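Local coordinates for microcin B17-processing protein McbB (Escherichia coli str. K-12 substr. MG1655, PDB 6GRH) that is needed to process the inactive precursor of microcin B17, McbA, into the active antibiotic peptide, at residues 29-32 with 33-36; 57-60 with 61-65; 77-80 with 81-85; 247-250 with 251-254. All blocks are in the same frame, centred on the assembly; numbering follows the deposited sequence.

Interaction 1 (29-32 with 33-36); sequences LITY and ISSV. With EDO (1,2-ethanediol), chain J.
Thr-31 holds the turn closed through its hydroxyl, which accepts two backbone N-H groups: Ile-33 N and Ser-34 N each lie 3.0 Å from Thr-31 OG1. The bond from Ser-34 is the straighter, 163° at the hydrogen against 144° from Ile-33. A chi1 of 80° sets OG1 between its own backbone N and carbonyl carbon, facing those amides, and the bond from Ile-33 makes this an ST turn. Threonine suits the place, since its hydroxyl accepts both amides and also bonds to Thr-83 O. Next along the hairpin, Thr-31 N donates to Ser-34 O at 2.9 Å. Leu-29 and Val-36 then form an antiparallel hydrogen-bonded pair, with Val-36 N 2.9 Å from Leu-29 O. The same oxygen takes a bond from Ser-35 OG, at least in one of the two conformers of that serine. Aliphatic packing continues on the Leu-29 side, where its CB is 4.3 Å from Val-36 CB. Tyr-32 extends from the turn against Leu-232 of the second subunit, its OH 3.1 Å from O1 of an ethanediol probably left by crystallisation. In the next shell, Thr-83 O also binds the hydroxyl of Ser-34, while residues 34-36 pair with a strand from another protein chain. Such a tight beta hairpin, with an edge that takes up a foreign strand, is consistent with the wing of a winged-helix peptide-recognition domain, as in RiPP recognition elements.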
loop_
_atom_site.group_PDB
_atom_site.type_symbol
_atom_site.label_atom_id
_atom_site.label_comp_id
_atom_site.label_asym_id
_atom_site.label_seq_id
_atom_site.Cartn_x
_atom_site.Cartn_y
_atom_site.Cartn_z
ATOM N N LEU B 29 45.486 -11.084 -4.867
ATOM C CA LEU B 29 44.191 -11.656 -5.156
ATOM C C LEU B 29 43.171 -10.721 -4.522
ATOM O O LEU B 29 43.318 -10.382 -3.353
ATOM C CB LEU B 29 44.074 -13.037 -4.500
ATOM C CG LEU B 29 42.692 -13.691 -4.519
ATOM C CD1 LEU B 29 42.268 -13.968 -5.936
ATOM C CD2 LEU B 29 42.592 -14.940 -3.676
ATOM N N ILE B 30 42.166 -10.319 -5.282
ATOM C CA ILE B 30 41.060 -9.528 -4.758
ATOM C C ILE B 30 39.757 -10.173 -5.187
ATOM O O ILE B 30 39.483 -10.298 -6.380
ATOM C CB ILE B 30 41.097 -8.080 -5.274
ATOM C CG1 ILE B 30 42.487 -7.470 -5.058
ATOM C CG2 ILE B 30 40.026 -7.252 -4.581
ATOM C CD1 ILE B 30 42.744 -6.238 -5.895
ATOM N N THR B 31 38.943 -10.552 -4.201
ATOM C CA THR B 31 37.620 -11.074 -4.450
ATOM C C THR B 31 36.575 -10.191 -3.777
ATOM O O THR B 31 36.902 -9.199 -3.131
ATOM C CB THR B 31 37.485 -12.506 -3.924
ATOM O OG1 THR B 31 37.259 -12.509 -2.506
ATOM C CG2 THR B 31 38.766 -13.325 -4.231
ATOM N N TYR B 32 35.317 -10.590 -3.889
ATOM C CA TYR B 32 34.250 -9.922 -3.137
ATOM C C TYR B 32 34.331 -10.098 -1.614
ATOM O O TYR B 32 33.825 -9.264 -0.854
ATOM C CB TYR B 32 32.905 -10.418 -3.650
ATOM C CG TYR B 32 32.472 -9.870 -4.993
ATOM C CD1 TYR B 32 33.161 -8.845 -5.644
ATOM C CD2 TYR B 32 31.330 -10.343 -5.587
ATOM C CE1 TYR B 32 32.728 -8.341 -6.858
ATOM C CE2 TYR B 32 30.898 -9.850 -6.811
ATOM C CZ TYR B 32 31.602 -8.843 -7.429
ATOM O OH TYR B 32 31.158 -8.345 -8.618
ATOM N N ILE B 33 34.984 -11.166 -1.182
ATOM C CA ILE B 33 35.097 -11.560 0.208
ATOM C C ILE B 33 36.396 -11.078 0.846
ATOM O O ILE B 33 36.385 -10.647 1.990
ATOM C CB ILE B 33 35.023 -13.098 0.323
ATOM C CG1 ILE B 33 33.737 -13.618 -0.323
ATOM C CG2 ILE B 33 35.187 -13.592 1.758
ATOM C CD1 ILE B 33 32.471 -13.058 0.254
ATOM N N SER B 34 37.514 -11.181 0.136
ATOM C CA SER B 34 38.789 -10.899 0.751
ATOM C C SER B 34 39.830 -10.407 -0.225
ATOM O O SER B 34 39.624 -10.404 -1.425
ATOM C CB SER B 34 39.311 -12.159 1.471
ATOM O OG SER B 34 39.636 -13.177 0.511
ATOM N N SER B 35 40.965 -9.996 0.329
ATOM C CA SER B 35 42.136 -9.702 -0.455
ATOM C C SER B 35 43.337 -10.413 0.176
ATOM O O SER B 35 43.443 -10.478 1.395
ATOM C CB SER B 35 42.360 -8.202 -0.543
ATOM O OG SER B 35 43.346 -7.922 -1.513
ATOM N N VAL B 36 44.219 -10.954 -0.671
ATOM C CA VAL B 36 45.362 -11.762 -0.208
ATOM C C VAL B 36 46.619 -11.350 -0.961
ATOM O O VAL B 36 46.607 -11.238 -2.178
ATOM C CB VAL B 36 45.099 -13.279 -0.370
ATOM C CG1 VAL B 36 46.246 -14.106 0.217
ATOM C CG2 VAL B 36 43.792 -13.683 0.304
HETATM C C1 EDO J . 30.397 -9.783 -11.911
HETATM O O1 EDO J . 29.746 -10.184 -10.703
HETATM C C2 EDO J . 31.056 -8.437 -11.663
HETATM O O2 EDO J . 31.401 -7.804 -12.893
#

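Interaction 2 (57-60 with 61-65); sequences ISEY and LLDKL
Ser-58 starts the helix: its carbonyl accepts Leu-62 N at 3.1 Å, and the regular i to i+4 bonds Asp-63 N to Glu-59 O and Lys-64 N to Tyr-60 O follow. Ser-58 is the N-cap, and its OG lies 3.1 Å from Tyr-60 N in a weak capping bond. With chi1 at 162°, OG swings away from the serine's own N and round to the mouth of the helix, where N-H groups lack a preceding turn to receive them. Just before the cap, Ile-57 points into the first turn. Its extended chain lays CG1 4.0 Å from Leu-61 CB, and its CD1 lies 4.4 Å from Leu-62 CB. Branched and wholly apolar, it can fill this buried spot, also touching Leu-50 of helix 41-52 and Ile-13 and Ile-15 of strand 13-23. On another flank the acidic side chains of Glu-59 and Asp-63 draw close, with Glu-59 OE2 4.6 Å from Asp-63 OD1 and the two carboxylate planes turned 62° apart. The nearness of like charges is answered by Lys-77 of helix 73-82, whose NZ forms salt bridges with both carboxylates. Glu-59, in the first turn, probably also interacts favourably with the positive end of the helix dipole. Leu-62 faces the same neighbouring helix, packing on Leu-80. A serine N-cap, together with apolar contact between the residue before it and the fourth residue after it, is the hydrophobic staple of a helix N-terminus, here that of helix 59-68.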
loop_
_atom_site.group_PDB
_atom_site.type_symbol
_atom_site.label_atom_id
_atom_site.label_comp_id
_atom_site.label_asym_id
_atom_site.label_seq_id
_atom_site.Cartn_x
_atom_site.Cartn_y
_atom_site.Cartn_z
ATOM N N ILE B 57 33.616 -25.069 -13.162
ATOM C CA ILE B 57 34.769 -25.929 -13.497
ATOM C C ILE B 57 34.552 -27.290 -12.882
ATOM O O ILE B 57 34.084 -27.397 -11.757
ATOM C CB ILE B 57 36.117 -25.333 -13.030
ATOM C CG1 ILE B 57 37.300 -26.127 -13.591
ATOM C CG2 ILE B 57 36.202 -25.231 -11.510
ATOM C CD1 ILE B 57 38.652 -25.624 -13.116
ATOM N N SER B 58 34.878 -28.331 -13.637
ATOM C CA SER B 58 34.809 -29.672 -13.122
ATOM C C SER B 58 35.800 -29.808 -11.966
ATOM O O SER B 58 36.947 -29.364 -12.079
ATOM C CB SER B 58 35.194 -30.670 -14.221
ATOM O OG SER B 58 35.520 -31.913 -13.647
ATOM N N GLU B 59 35.370 -30.436 -10.879
ATOM C CA GLU B 59 36.275 -30.712 -9.762
ATOM C C GLU B 59 37.499 -31.517 -10.178
ATOM O O GLU B 59 38.582 -31.333 -9.596
ATOM C CB GLU B 59 35.536 -31.367 -8.578
ATOM C CG GLU B 59 36.383 -31.507 -7.308
ATOM C CD GLU B 59 35.589 -31.406 -6.002
ATOM O OE1 GLU B 59 34.353 -31.641 -5.998
ATOM O OE2 GLU B 59 36.218 -31.089 -4.956
ATOM N N TYR B 60 37.342 -32.389 -11.175
ATOM C CA TYR B 60 38.459 -33.131 -11.722
ATOM C C TYR B 60 39.555 -32.207 -12.280
ATOM O O TYR B 60 40.738 -32.444 -12.033
ATOM C CB TYR B 60 37.986 -34.116 -12.806
ATOM C CG TYR B 60 37.200 -35.324 -12.307
ATOM C CD1 TYR B 60 37.618 -36.054 -11.201
ATOM C CD2 TYR B 60 36.048 -35.749 -12.972
ATOM C CE1 TYR B 60 36.902 -37.159 -10.761
ATOM C CE2 TYR B 60 35.331 -36.853 -12.542
ATOM C CZ TYR B 60 35.762 -37.556 -11.440
ATOM O OH TYR B 60 35.043 -38.658 -11.023
ATOM N N LEU B 61 39.162 -31.165 -13.023
ATOM C CA LEU B 61 40.129 -30.201 -13.578
ATOM C C LEU B 61 40.722 -29.320 -12.475
ATOM O O LEU B 61 41.887 -28.962 -12.548
ATOM C CB LEU B 61 39.526 -29.310 -14.674
ATOM C CG LEU B 61 39.219 -29.925 -16.045
ATOM C CD1 LEU B 61 38.286 -28.995 -16.811
ATOM C CD2 LEU B 61 40.484 -30.248 -16.842
ATOM N N LEU B 62 39.923 -28.968 -11.482
ATOM C CA LEU B 62 40.436 -28.177 -10.361
ATOM C C LEU B 62 41.541 -28.964 -9.665
ATOM O O LEU B 62 42.638 -28.451 -9.487
ATOM C CB LEU B 62 39.333 -27.792 -9.384
ATOM C CG LEU B 62 39.829 -27.037 -8.124
ATOM C CD1 LEU B 62 40.630 -25.794 -8.490
ATOM C CD2 LEU B 62 38.685 -26.660 -7.229
ATOM N N ASP B 63 41.256 -30.227 -9.343
ATOM C CA ASP B 63 42.248 -31.146 -8.764
ATOM C C ASP B 63 43.525 -31.230 -9.590
ATOM O O ASP B 63 44.622 -31.138 -9.052
ATOM C CB ASP B 63 41.665 -32.559 -8.590
ATOM C CG ASP B 63 40.630 -32.631 -7.481
ATOM O OD1 ASP B 63 40.354 -31.588 -6.845
ATOM O OD2 ASP B 63 40.074 -33.726 -7.243
ATOM N N LYS B 64 43.355 -31.402 -10.899
ATOM C CA LYS B 64 44.465 -31.449 -11.858
ATOM C C LYS B 64 45.284 -30.149 -11.803
ATOM O O LYS B 64 46.489 -30.173 -11.739
ATOM C CB LYS B 64 43.904 -31.673 -13.274
ATOM C CG LYS B 64 44.889 -32.186 -14.316
ATOM C CD LYS B 64 44.153 -33.030 -15.376
ATOM C CE LYS B 64 44.931 -33.180 -16.674
ATOM N NZ LYS B 64 46.338 -33.600 -16.473
ATOM N N LEU B 65 44.594 -29.017 -11.809
ATOM C CA LEU B 65 45.243 -27.703 -11.688
ATOM C C LEU B 65 46.102 -27.602 -10.421
ATOM O O LEU B 65 47.259 -27.174 -10.468
ATOM C CB LEU B 65 44.186 -26.603 -11.676
ATOM C CG LEU B 65 44.389 -25.366 -12.536
ATOM C CD1 LEU B 65 44.707 -25.664 -13.994
ATOM C CD2 LEU B 65 43.107 -24.534 -12.424
#

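Interaction 3 (77-80 with 81-85); sequences KEFL and ITTGV
Phe-79 O is gripped twice by one residue: Thr-83 OG1 donates to it at 2.7 Å and Thr-83 N at 3.0 Å, the two arriving from opposite faces of the carbonyl plane. One residue earlier the scheme repeats, with Thr-82 OG1 2.7 Å from Glu-78 O and Thr-82 N on the other face. In both threonines OG1 stands between backbone N and carbonyl carbon (chi1 60° in Thr-83), folded back over the helix so that the hydroxyl is satisfied by the preceding turn. That torsion also brings the methyl of Thr-83 over the Phe-79 ring, CG2 lying 4.0 Å from the centroid and 19° off the normal, a CH-pi contact. The helix then stops in a Schellman motif. Gly-84 takes a positive phi of 91°, a shape in which a CB would press on the carbonyl before it, and its N binds back to Ile-81 O while Val-85 N reaches Leu-80 O at 2.9 Å. The apolar pair usual across this motif is Leu-80 and Val-85, whose CD2 and CB respectively stand 4.0 Å apart and which both pack on Leu-47 of helix 41-52. Phe-79, besides touching Val-36 and Ile-38 of the hairpin, meets an aromatic side chain of another protein chain edge-to-face; a large ring suits a site packed from several sides.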
loop_
_atom_site.group_PDB
_atom_site.type_symbol
_atom_site.label_atom_id
_atom_site.label_comp_id
_atom_site.label_asym_id
_atom_site.label_seq_id
_atom_site.Cartn_x
_atom_site.Cartn_y
_atom_site.Cartn_z
ATOM N N LYS B 77 41.776 -26.173 -1.995
ATOM C CA LYS B 77 40.342 -25.946 -2.109
ATOM C C LYS B 77 39.790 -25.088 -0.978
ATOM O O LYS B 77 39.021 -24.167 -1.230
ATOM C CB LYS B 77 39.574 -27.248 -2.161
ATOM C CG LYS B 77 39.538 -27.841 -3.553
ATOM C CD LYS B 77 38.998 -29.247 -3.472
ATOM C CE LYS B 77 39.237 -29.974 -4.771
ATOM N NZ LYS B 77 39.270 -31.448 -4.567
ATOM N N GLU B 78 40.212 -25.400 0.245
ATOM C CA GLU B 78 39.836 -24.627 1.436
ATOM C C GLU B 78 40.233 -23.144 1.313
ATOM O O GLU B 78 39.472 -22.245 1.694
ATOM C CB GLU B 78 40.487 -25.237 2.687
ATOM C CG GLU B 78 39.897 -24.723 3.985
ATOM C CD GLU B 78 40.574 -25.310 5.217
ATOM O OE1 GLU B 78 41.573 -26.080 5.098
ATOM O OE2 GLU B 78 40.092 -24.991 6.325
ATOM N N PHE B 79 41.427 -22.904 0.787
ATOM C CA PHE B 79 41.897 -21.540 0.526
ATOM C C PHE B 79 40.998 -20.843 -0.504
ATOM O O PHE B 79 40.553 -19.717 -0.286
ATOM C CB PHE B 79 43.359 -21.555 0.052
ATOM C CG PHE B 79 43.863 -20.217 -0.397
ATOM C CD1 PHE B 79 44.350 -19.304 0.525
ATOM C CD2 PHE B 79 43.790 -19.842 -1.719
ATOM C CE1 PHE B 79 44.813 -18.069 0.130
ATOM C CE2 PHE B 79 44.240 -18.589 -2.118
ATOM C CZ PHE B 79 44.766 -17.718 -1.191
ATOM N N LEU B 80 40.730 -21.533 -1.610
ATOM C CA LEU B 80 39.946 -20.962 -2.696
ATOM C C LEU B 80 38.512 -20.671 -2.265
ATOM O O LEU B 80 37.943 -19.685 -2.694
ATOM C CB LEU B 80 39.967 -21.891 -3.919
ATOM C CG LEU B 80 41.347 -22.059 -4.586
ATOM C CD1 LEU B 80 41.342 -23.186 -5.608
ATOM C CD2 LEU B 80 41.823 -20.773 -5.227
ATOM N N ILE B 81 37.941 -21.534 -1.418
ATOM C CA ILE B 81 36.585 -21.368 -0.931
ATOM C C ILE B 81 36.520 -20.229 0.101
ATOM O O ILE B 81 35.630 -19.369 0.019
ATOM C CB ILE B 81 36.017 -22.656 -0.291
ATOM C CG1 ILE B 81 35.721 -23.690 -1.389
ATOM C CG2 ILE B 81 34.735 -22.371 0.508
ATOM C CD1 ILE B 81 35.565 -25.105 -0.869
ATOM N N THR B 82 37.427 -20.258 1.072
ATOM C CA THR B 82 37.368 -19.304 2.187
ATOM C C THR B 82 37.653 -17.886 1.726
ATOM O O THR B 82 37.025 -16.971 2.228
ATOM C CB THR B 82 38.290 -19.681 3.359
ATOM O OG1 THR B 82 39.631 -19.868 2.886
ATOM C CG2 THR B 82 37.812 -20.942 4.031
ATOM N N THR B 83 38.538 -17.713 0.739
ATOM C CA THR B 83 38.860 -16.385 0.207
ATOM C C THR B 83 37.853 -15.808 -0.775
ATOM O O THR B 83 37.962 -14.628 -1.084
ATOM C CB THR B 83 40.266 -16.346 -0.443
ATOM O OG1 THR B 83 40.343 -17.295 -1.540
ATOM C CG2 THR B 83 41.343 -16.626 0.587
ATOM N N GLY B 84 36.899 -16.613 -1.272
ATOM C CA GLY B 84 35.857 -16.162 -2.205
ATOM C C GLY B 84 36.187 -16.296 -3.691
ATOM O O GLY B 84 35.652 -15.555 -4.515
ATOM N N VAL B 85 37.091 -17.226 -4.034
ATOM C CA VAL B 85 37.456 -17.490 -5.421
ATOM C C VAL B 85 36.470 -18.485 -6.041
ATOM O O VAL B 85 36.085 -18.334 -7.199
ATOM C CB VAL B 85 38.896 -18.025 -5.571
ATOM C CG1 VAL B 85 39.253 -18.230 -7.041
ATOM C CG2 VAL B 85 39.911 -17.075 -4.953
#

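Interaction 4 (247-250 with 251-254); sequences KRRL and QELT. With EDO (1,2-ethanediol), chain J.
Arg-249 and Glu-252 form the close-packed flank, Arg-249 NH1 lying 2.7 Å from Glu-252 OE1 in a salt bridge between side chains that cross at about a right angle, their flat groups 62° apart. Above the centre of the Arg-249 guanidinium, Leu-253 CD1 sits 4.0 Å from the plane. Arginine fits here because its edge can serve polar partners while its face accepts a methyl; NH2 also bonds to Phe-266 O. A bend at chi2 (72°) carries the group forward along the helix, toward Glu-252 and Leu-253. These are i to i+3 and i to i+4 neighbours on the last turns of helix 236-254, with Glu-252 partly exposed. Further on, Thr-254 OG1 donates to Leu-250 O at 2.9 Å, from above the carbonyl plane, alongside Thr-254 N. The other flank is buried too, but a water and the ethanediol fill in among its side chains. There Arg-248 and Gln-251 run side by side, and Arg-248 NH1 donates at 2.8 Å to Gln-251 OE1, which lies in the guanidinium plane. A water accepts from Gln-251 NE2 at 3.1 Å and from Arg-248 NH1, and ethanediol O1 takes a bond from Arg-248 NH2 at 3.1 Å. Glutamine suits, its oxygen serving the arginine and its amide N the water and Thr-256 O. Beyond lies the second subunit, where Leu-274 O receives Arg-248 NE and Glu-238 pairs with Lys-247.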
loop_
_atom_site.group_PDB
_atom_site.type_symbol
_atom_site.label_atom_id
_atom_site.label_comp_id
_atom_site.label_asym_id
_atom_site.label_seq_id
_atom_site.Cartn_x
_atom_site.Cartn_y
_atom_site.Cartn_z
ATOM N N LYS B 247 20.300 -10.431 -17.051
ATOM C CA LYS B 247 21.373 -11.302 -16.615
ATOM C C LYS B 247 21.331 -11.580 -15.116
ATOM O O LYS B 247 21.368 -12.745 -14.684
ATOM C CB LYS B 247 22.734 -10.727 -17.005
ATOM C CG LYS B 247 23.833 -11.755 -16.788
ATOM C CD LYS B 247 25.216 -11.155 -16.890
ATOM C CE LYS B 247 25.632 -10.567 -15.557
ATOM N NZ LYS B 247 27.024 -10.133 -15.708
ATOM N N ARG B 248 21.223 -10.509 -14.320
ATOM C CA ARG B 248 21.211 -10.680 -12.886
ATOM C C ARG B 248 19.998 -11.419 -12.379
ATOM O O ARG B 248 20.111 -12.210 -11.457
ATOM C CB ARG B 248 21.353 -9.368 -12.141
ATOM C CG ARG B 248 22.719 -8.766 -12.298
ATOM C CD ARG B 248 23.833 -9.700 -11.810
ATOM N NE ARG B 248 25.027 -8.919 -11.556
ATOM C CZ ARG B 248 26.267 -9.378 -11.527
ATOM N NH1 ARG B 248 26.547 -10.667 -11.727
ATOM N NH2 ARG B 248 27.244 -8.524 -11.256
ATOM N N ARG B 249 18.859 -11.204 -13.017
ATOM C CA ARG B 249 17.679 -11.937 -12.649
ATOM C C ARG B 249 17.798 -13.431 -12.965
ATOM O O ARG B 249 17.461 -14.280 -12.138
ATOM C CB ARG B 249 16.425 -11.265 -13.258
ATOM C CG ARG B 249 15.136 -11.893 -12.793
ATOM C CD ARG B 249 14.858 -11.531 -11.348
ATOM N NE ARG B 249 13.628 -12.157 -10.903
ATOM C CZ ARG B 249 13.465 -12.918 -9.826
ATOM N NH1 ARG B 249 14.459 -13.153 -8.955
ATOM N NH2 ARG B 249 12.256 -13.427 -9.591
ATOM N N LEU B 250 18.271 -13.766 -14.145
ATOM C CA LEU B 250 18.527 -15.159 -14.489
ATOM C C LEU B 250 19.539 -15.785 -13.561
ATOM O O LEU B 250 19.404 -16.953 -13.161
ATOM C CB LEU B 250 19.015 -15.302 -15.940
ATOM C CG LEU B 250 17.972 -15.411 -17.047
ATOM C CD1 LEU B 250 18.672 -15.370 -18.392
ATOM C CD2 LEU B 250 17.101 -16.657 -16.902
ATOM N N GLN B 251 20.578 -15.008 -13.240
ATOM C CA GLN B 251 21.606 -15.448 -12.310
ATOM C C GLN B 251 21.023 -15.775 -10.937
ATOM O O GLN B 251 21.324 -16.850 -10.394
ATOM C CB GLN B 251 22.726 -14.433 -12.241
ATOM C CG GLN B 251 23.879 -14.845 -11.348
ATOM C CD GLN B 251 25.085 -13.943 -11.490
ATOM O OE1 GLN B 251 25.068 -12.957 -12.237
ATOM N NE2 GLN B 251 26.171 -14.332 -10.852
ATOM N N GLU B 252 20.138 -14.905 -10.416
ATOM C CA GLU B 252 19.477 -15.159 -9.148
ATOM C C GLU B 252 18.725 -16.471 -9.140
ATOM O O GLU B 252 18.764 -17.205 -8.156
ATOM C CB GLU B 252 18.438 -14.076 -8.805
ATOM C CG GLU B 252 19.007 -12.766 -8.372
ATOM C CD GLU B 252 17.957 -11.637 -8.329
ATOM O OE1 GLU B 252 16.738 -11.905 -8.421
ATOM O OE2 GLU B 252 18.388 -10.468 -8.207
ATOM N N LEU B 253 18.024 -16.732 -10.232
ATOM C CA LEU B 253 17.120 -17.878 -10.341
ATOM C C LEU B 253 17.818 -19.190 -10.674
ATOM O O LEU B 253 17.463 -20.216 -10.092
ATOM C CB LEU B 253 16.039 -17.617 -11.402
ATOM C CG LEU B 253 15.034 -16.505 -11.024
ATOM C CD1 LEU B 253 14.275 -16.051 -12.257
ATOM C CD2 LEU B 253 14.076 -16.978 -9.956
ATOM N N THR B 254 18.776 -19.150 -11.599
ATOM C CA THR B 254 19.389 -20.364 -12.162
ATOM C C THR B 254 20.912 -20.367 -12.193
ATOM O O THR B 254 21.495 -21.369 -12.582
ATOM C CB THR B 254 18.934 -20.611 -13.633
ATOM O OG1 THR B 254 19.407 -19.541 -14.486
ATOM C CG2 THR B 254 17.422 -20.711 -13.719
HETATM C C1 EDO J . 30.397 -9.783 -11.911
HETATM O O1 EDO J . 29.746 -10.184 -10.703
HETATM C C2 EDO J . 31.056 -8.437 -11.663
HETATM O O2 EDO J . 31.401 -7.804 -12.893
HETATM O O HOH W 1 28.768 -13.075 -11.883
#

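In the fold
Interactions 1, 2 and 3 belong to one N-terminal unit, with interaction 3 in the middle. Its centre is about 10 Å from that of interaction 1, and the two are joined where Thr-83 O meets Thr-31 OG1 at 2.6 Å and Ser-34 OG at 2.7 Å, so the helix end is tied to the hairpin turn. Toward interaction 2, centre about 14 Å away, Lys-77 bridges to both Asp-63 and Glu-59. The centre of interaction 4 lies about 3 Å from the chain's geometric centre, yet its nearest atoms are only about 5 Å from interaction 1; one ethanediol touches both. The zinc ion is bound elsewhere, by Cys-192, Cys-195, Cys-290 and Cys-292.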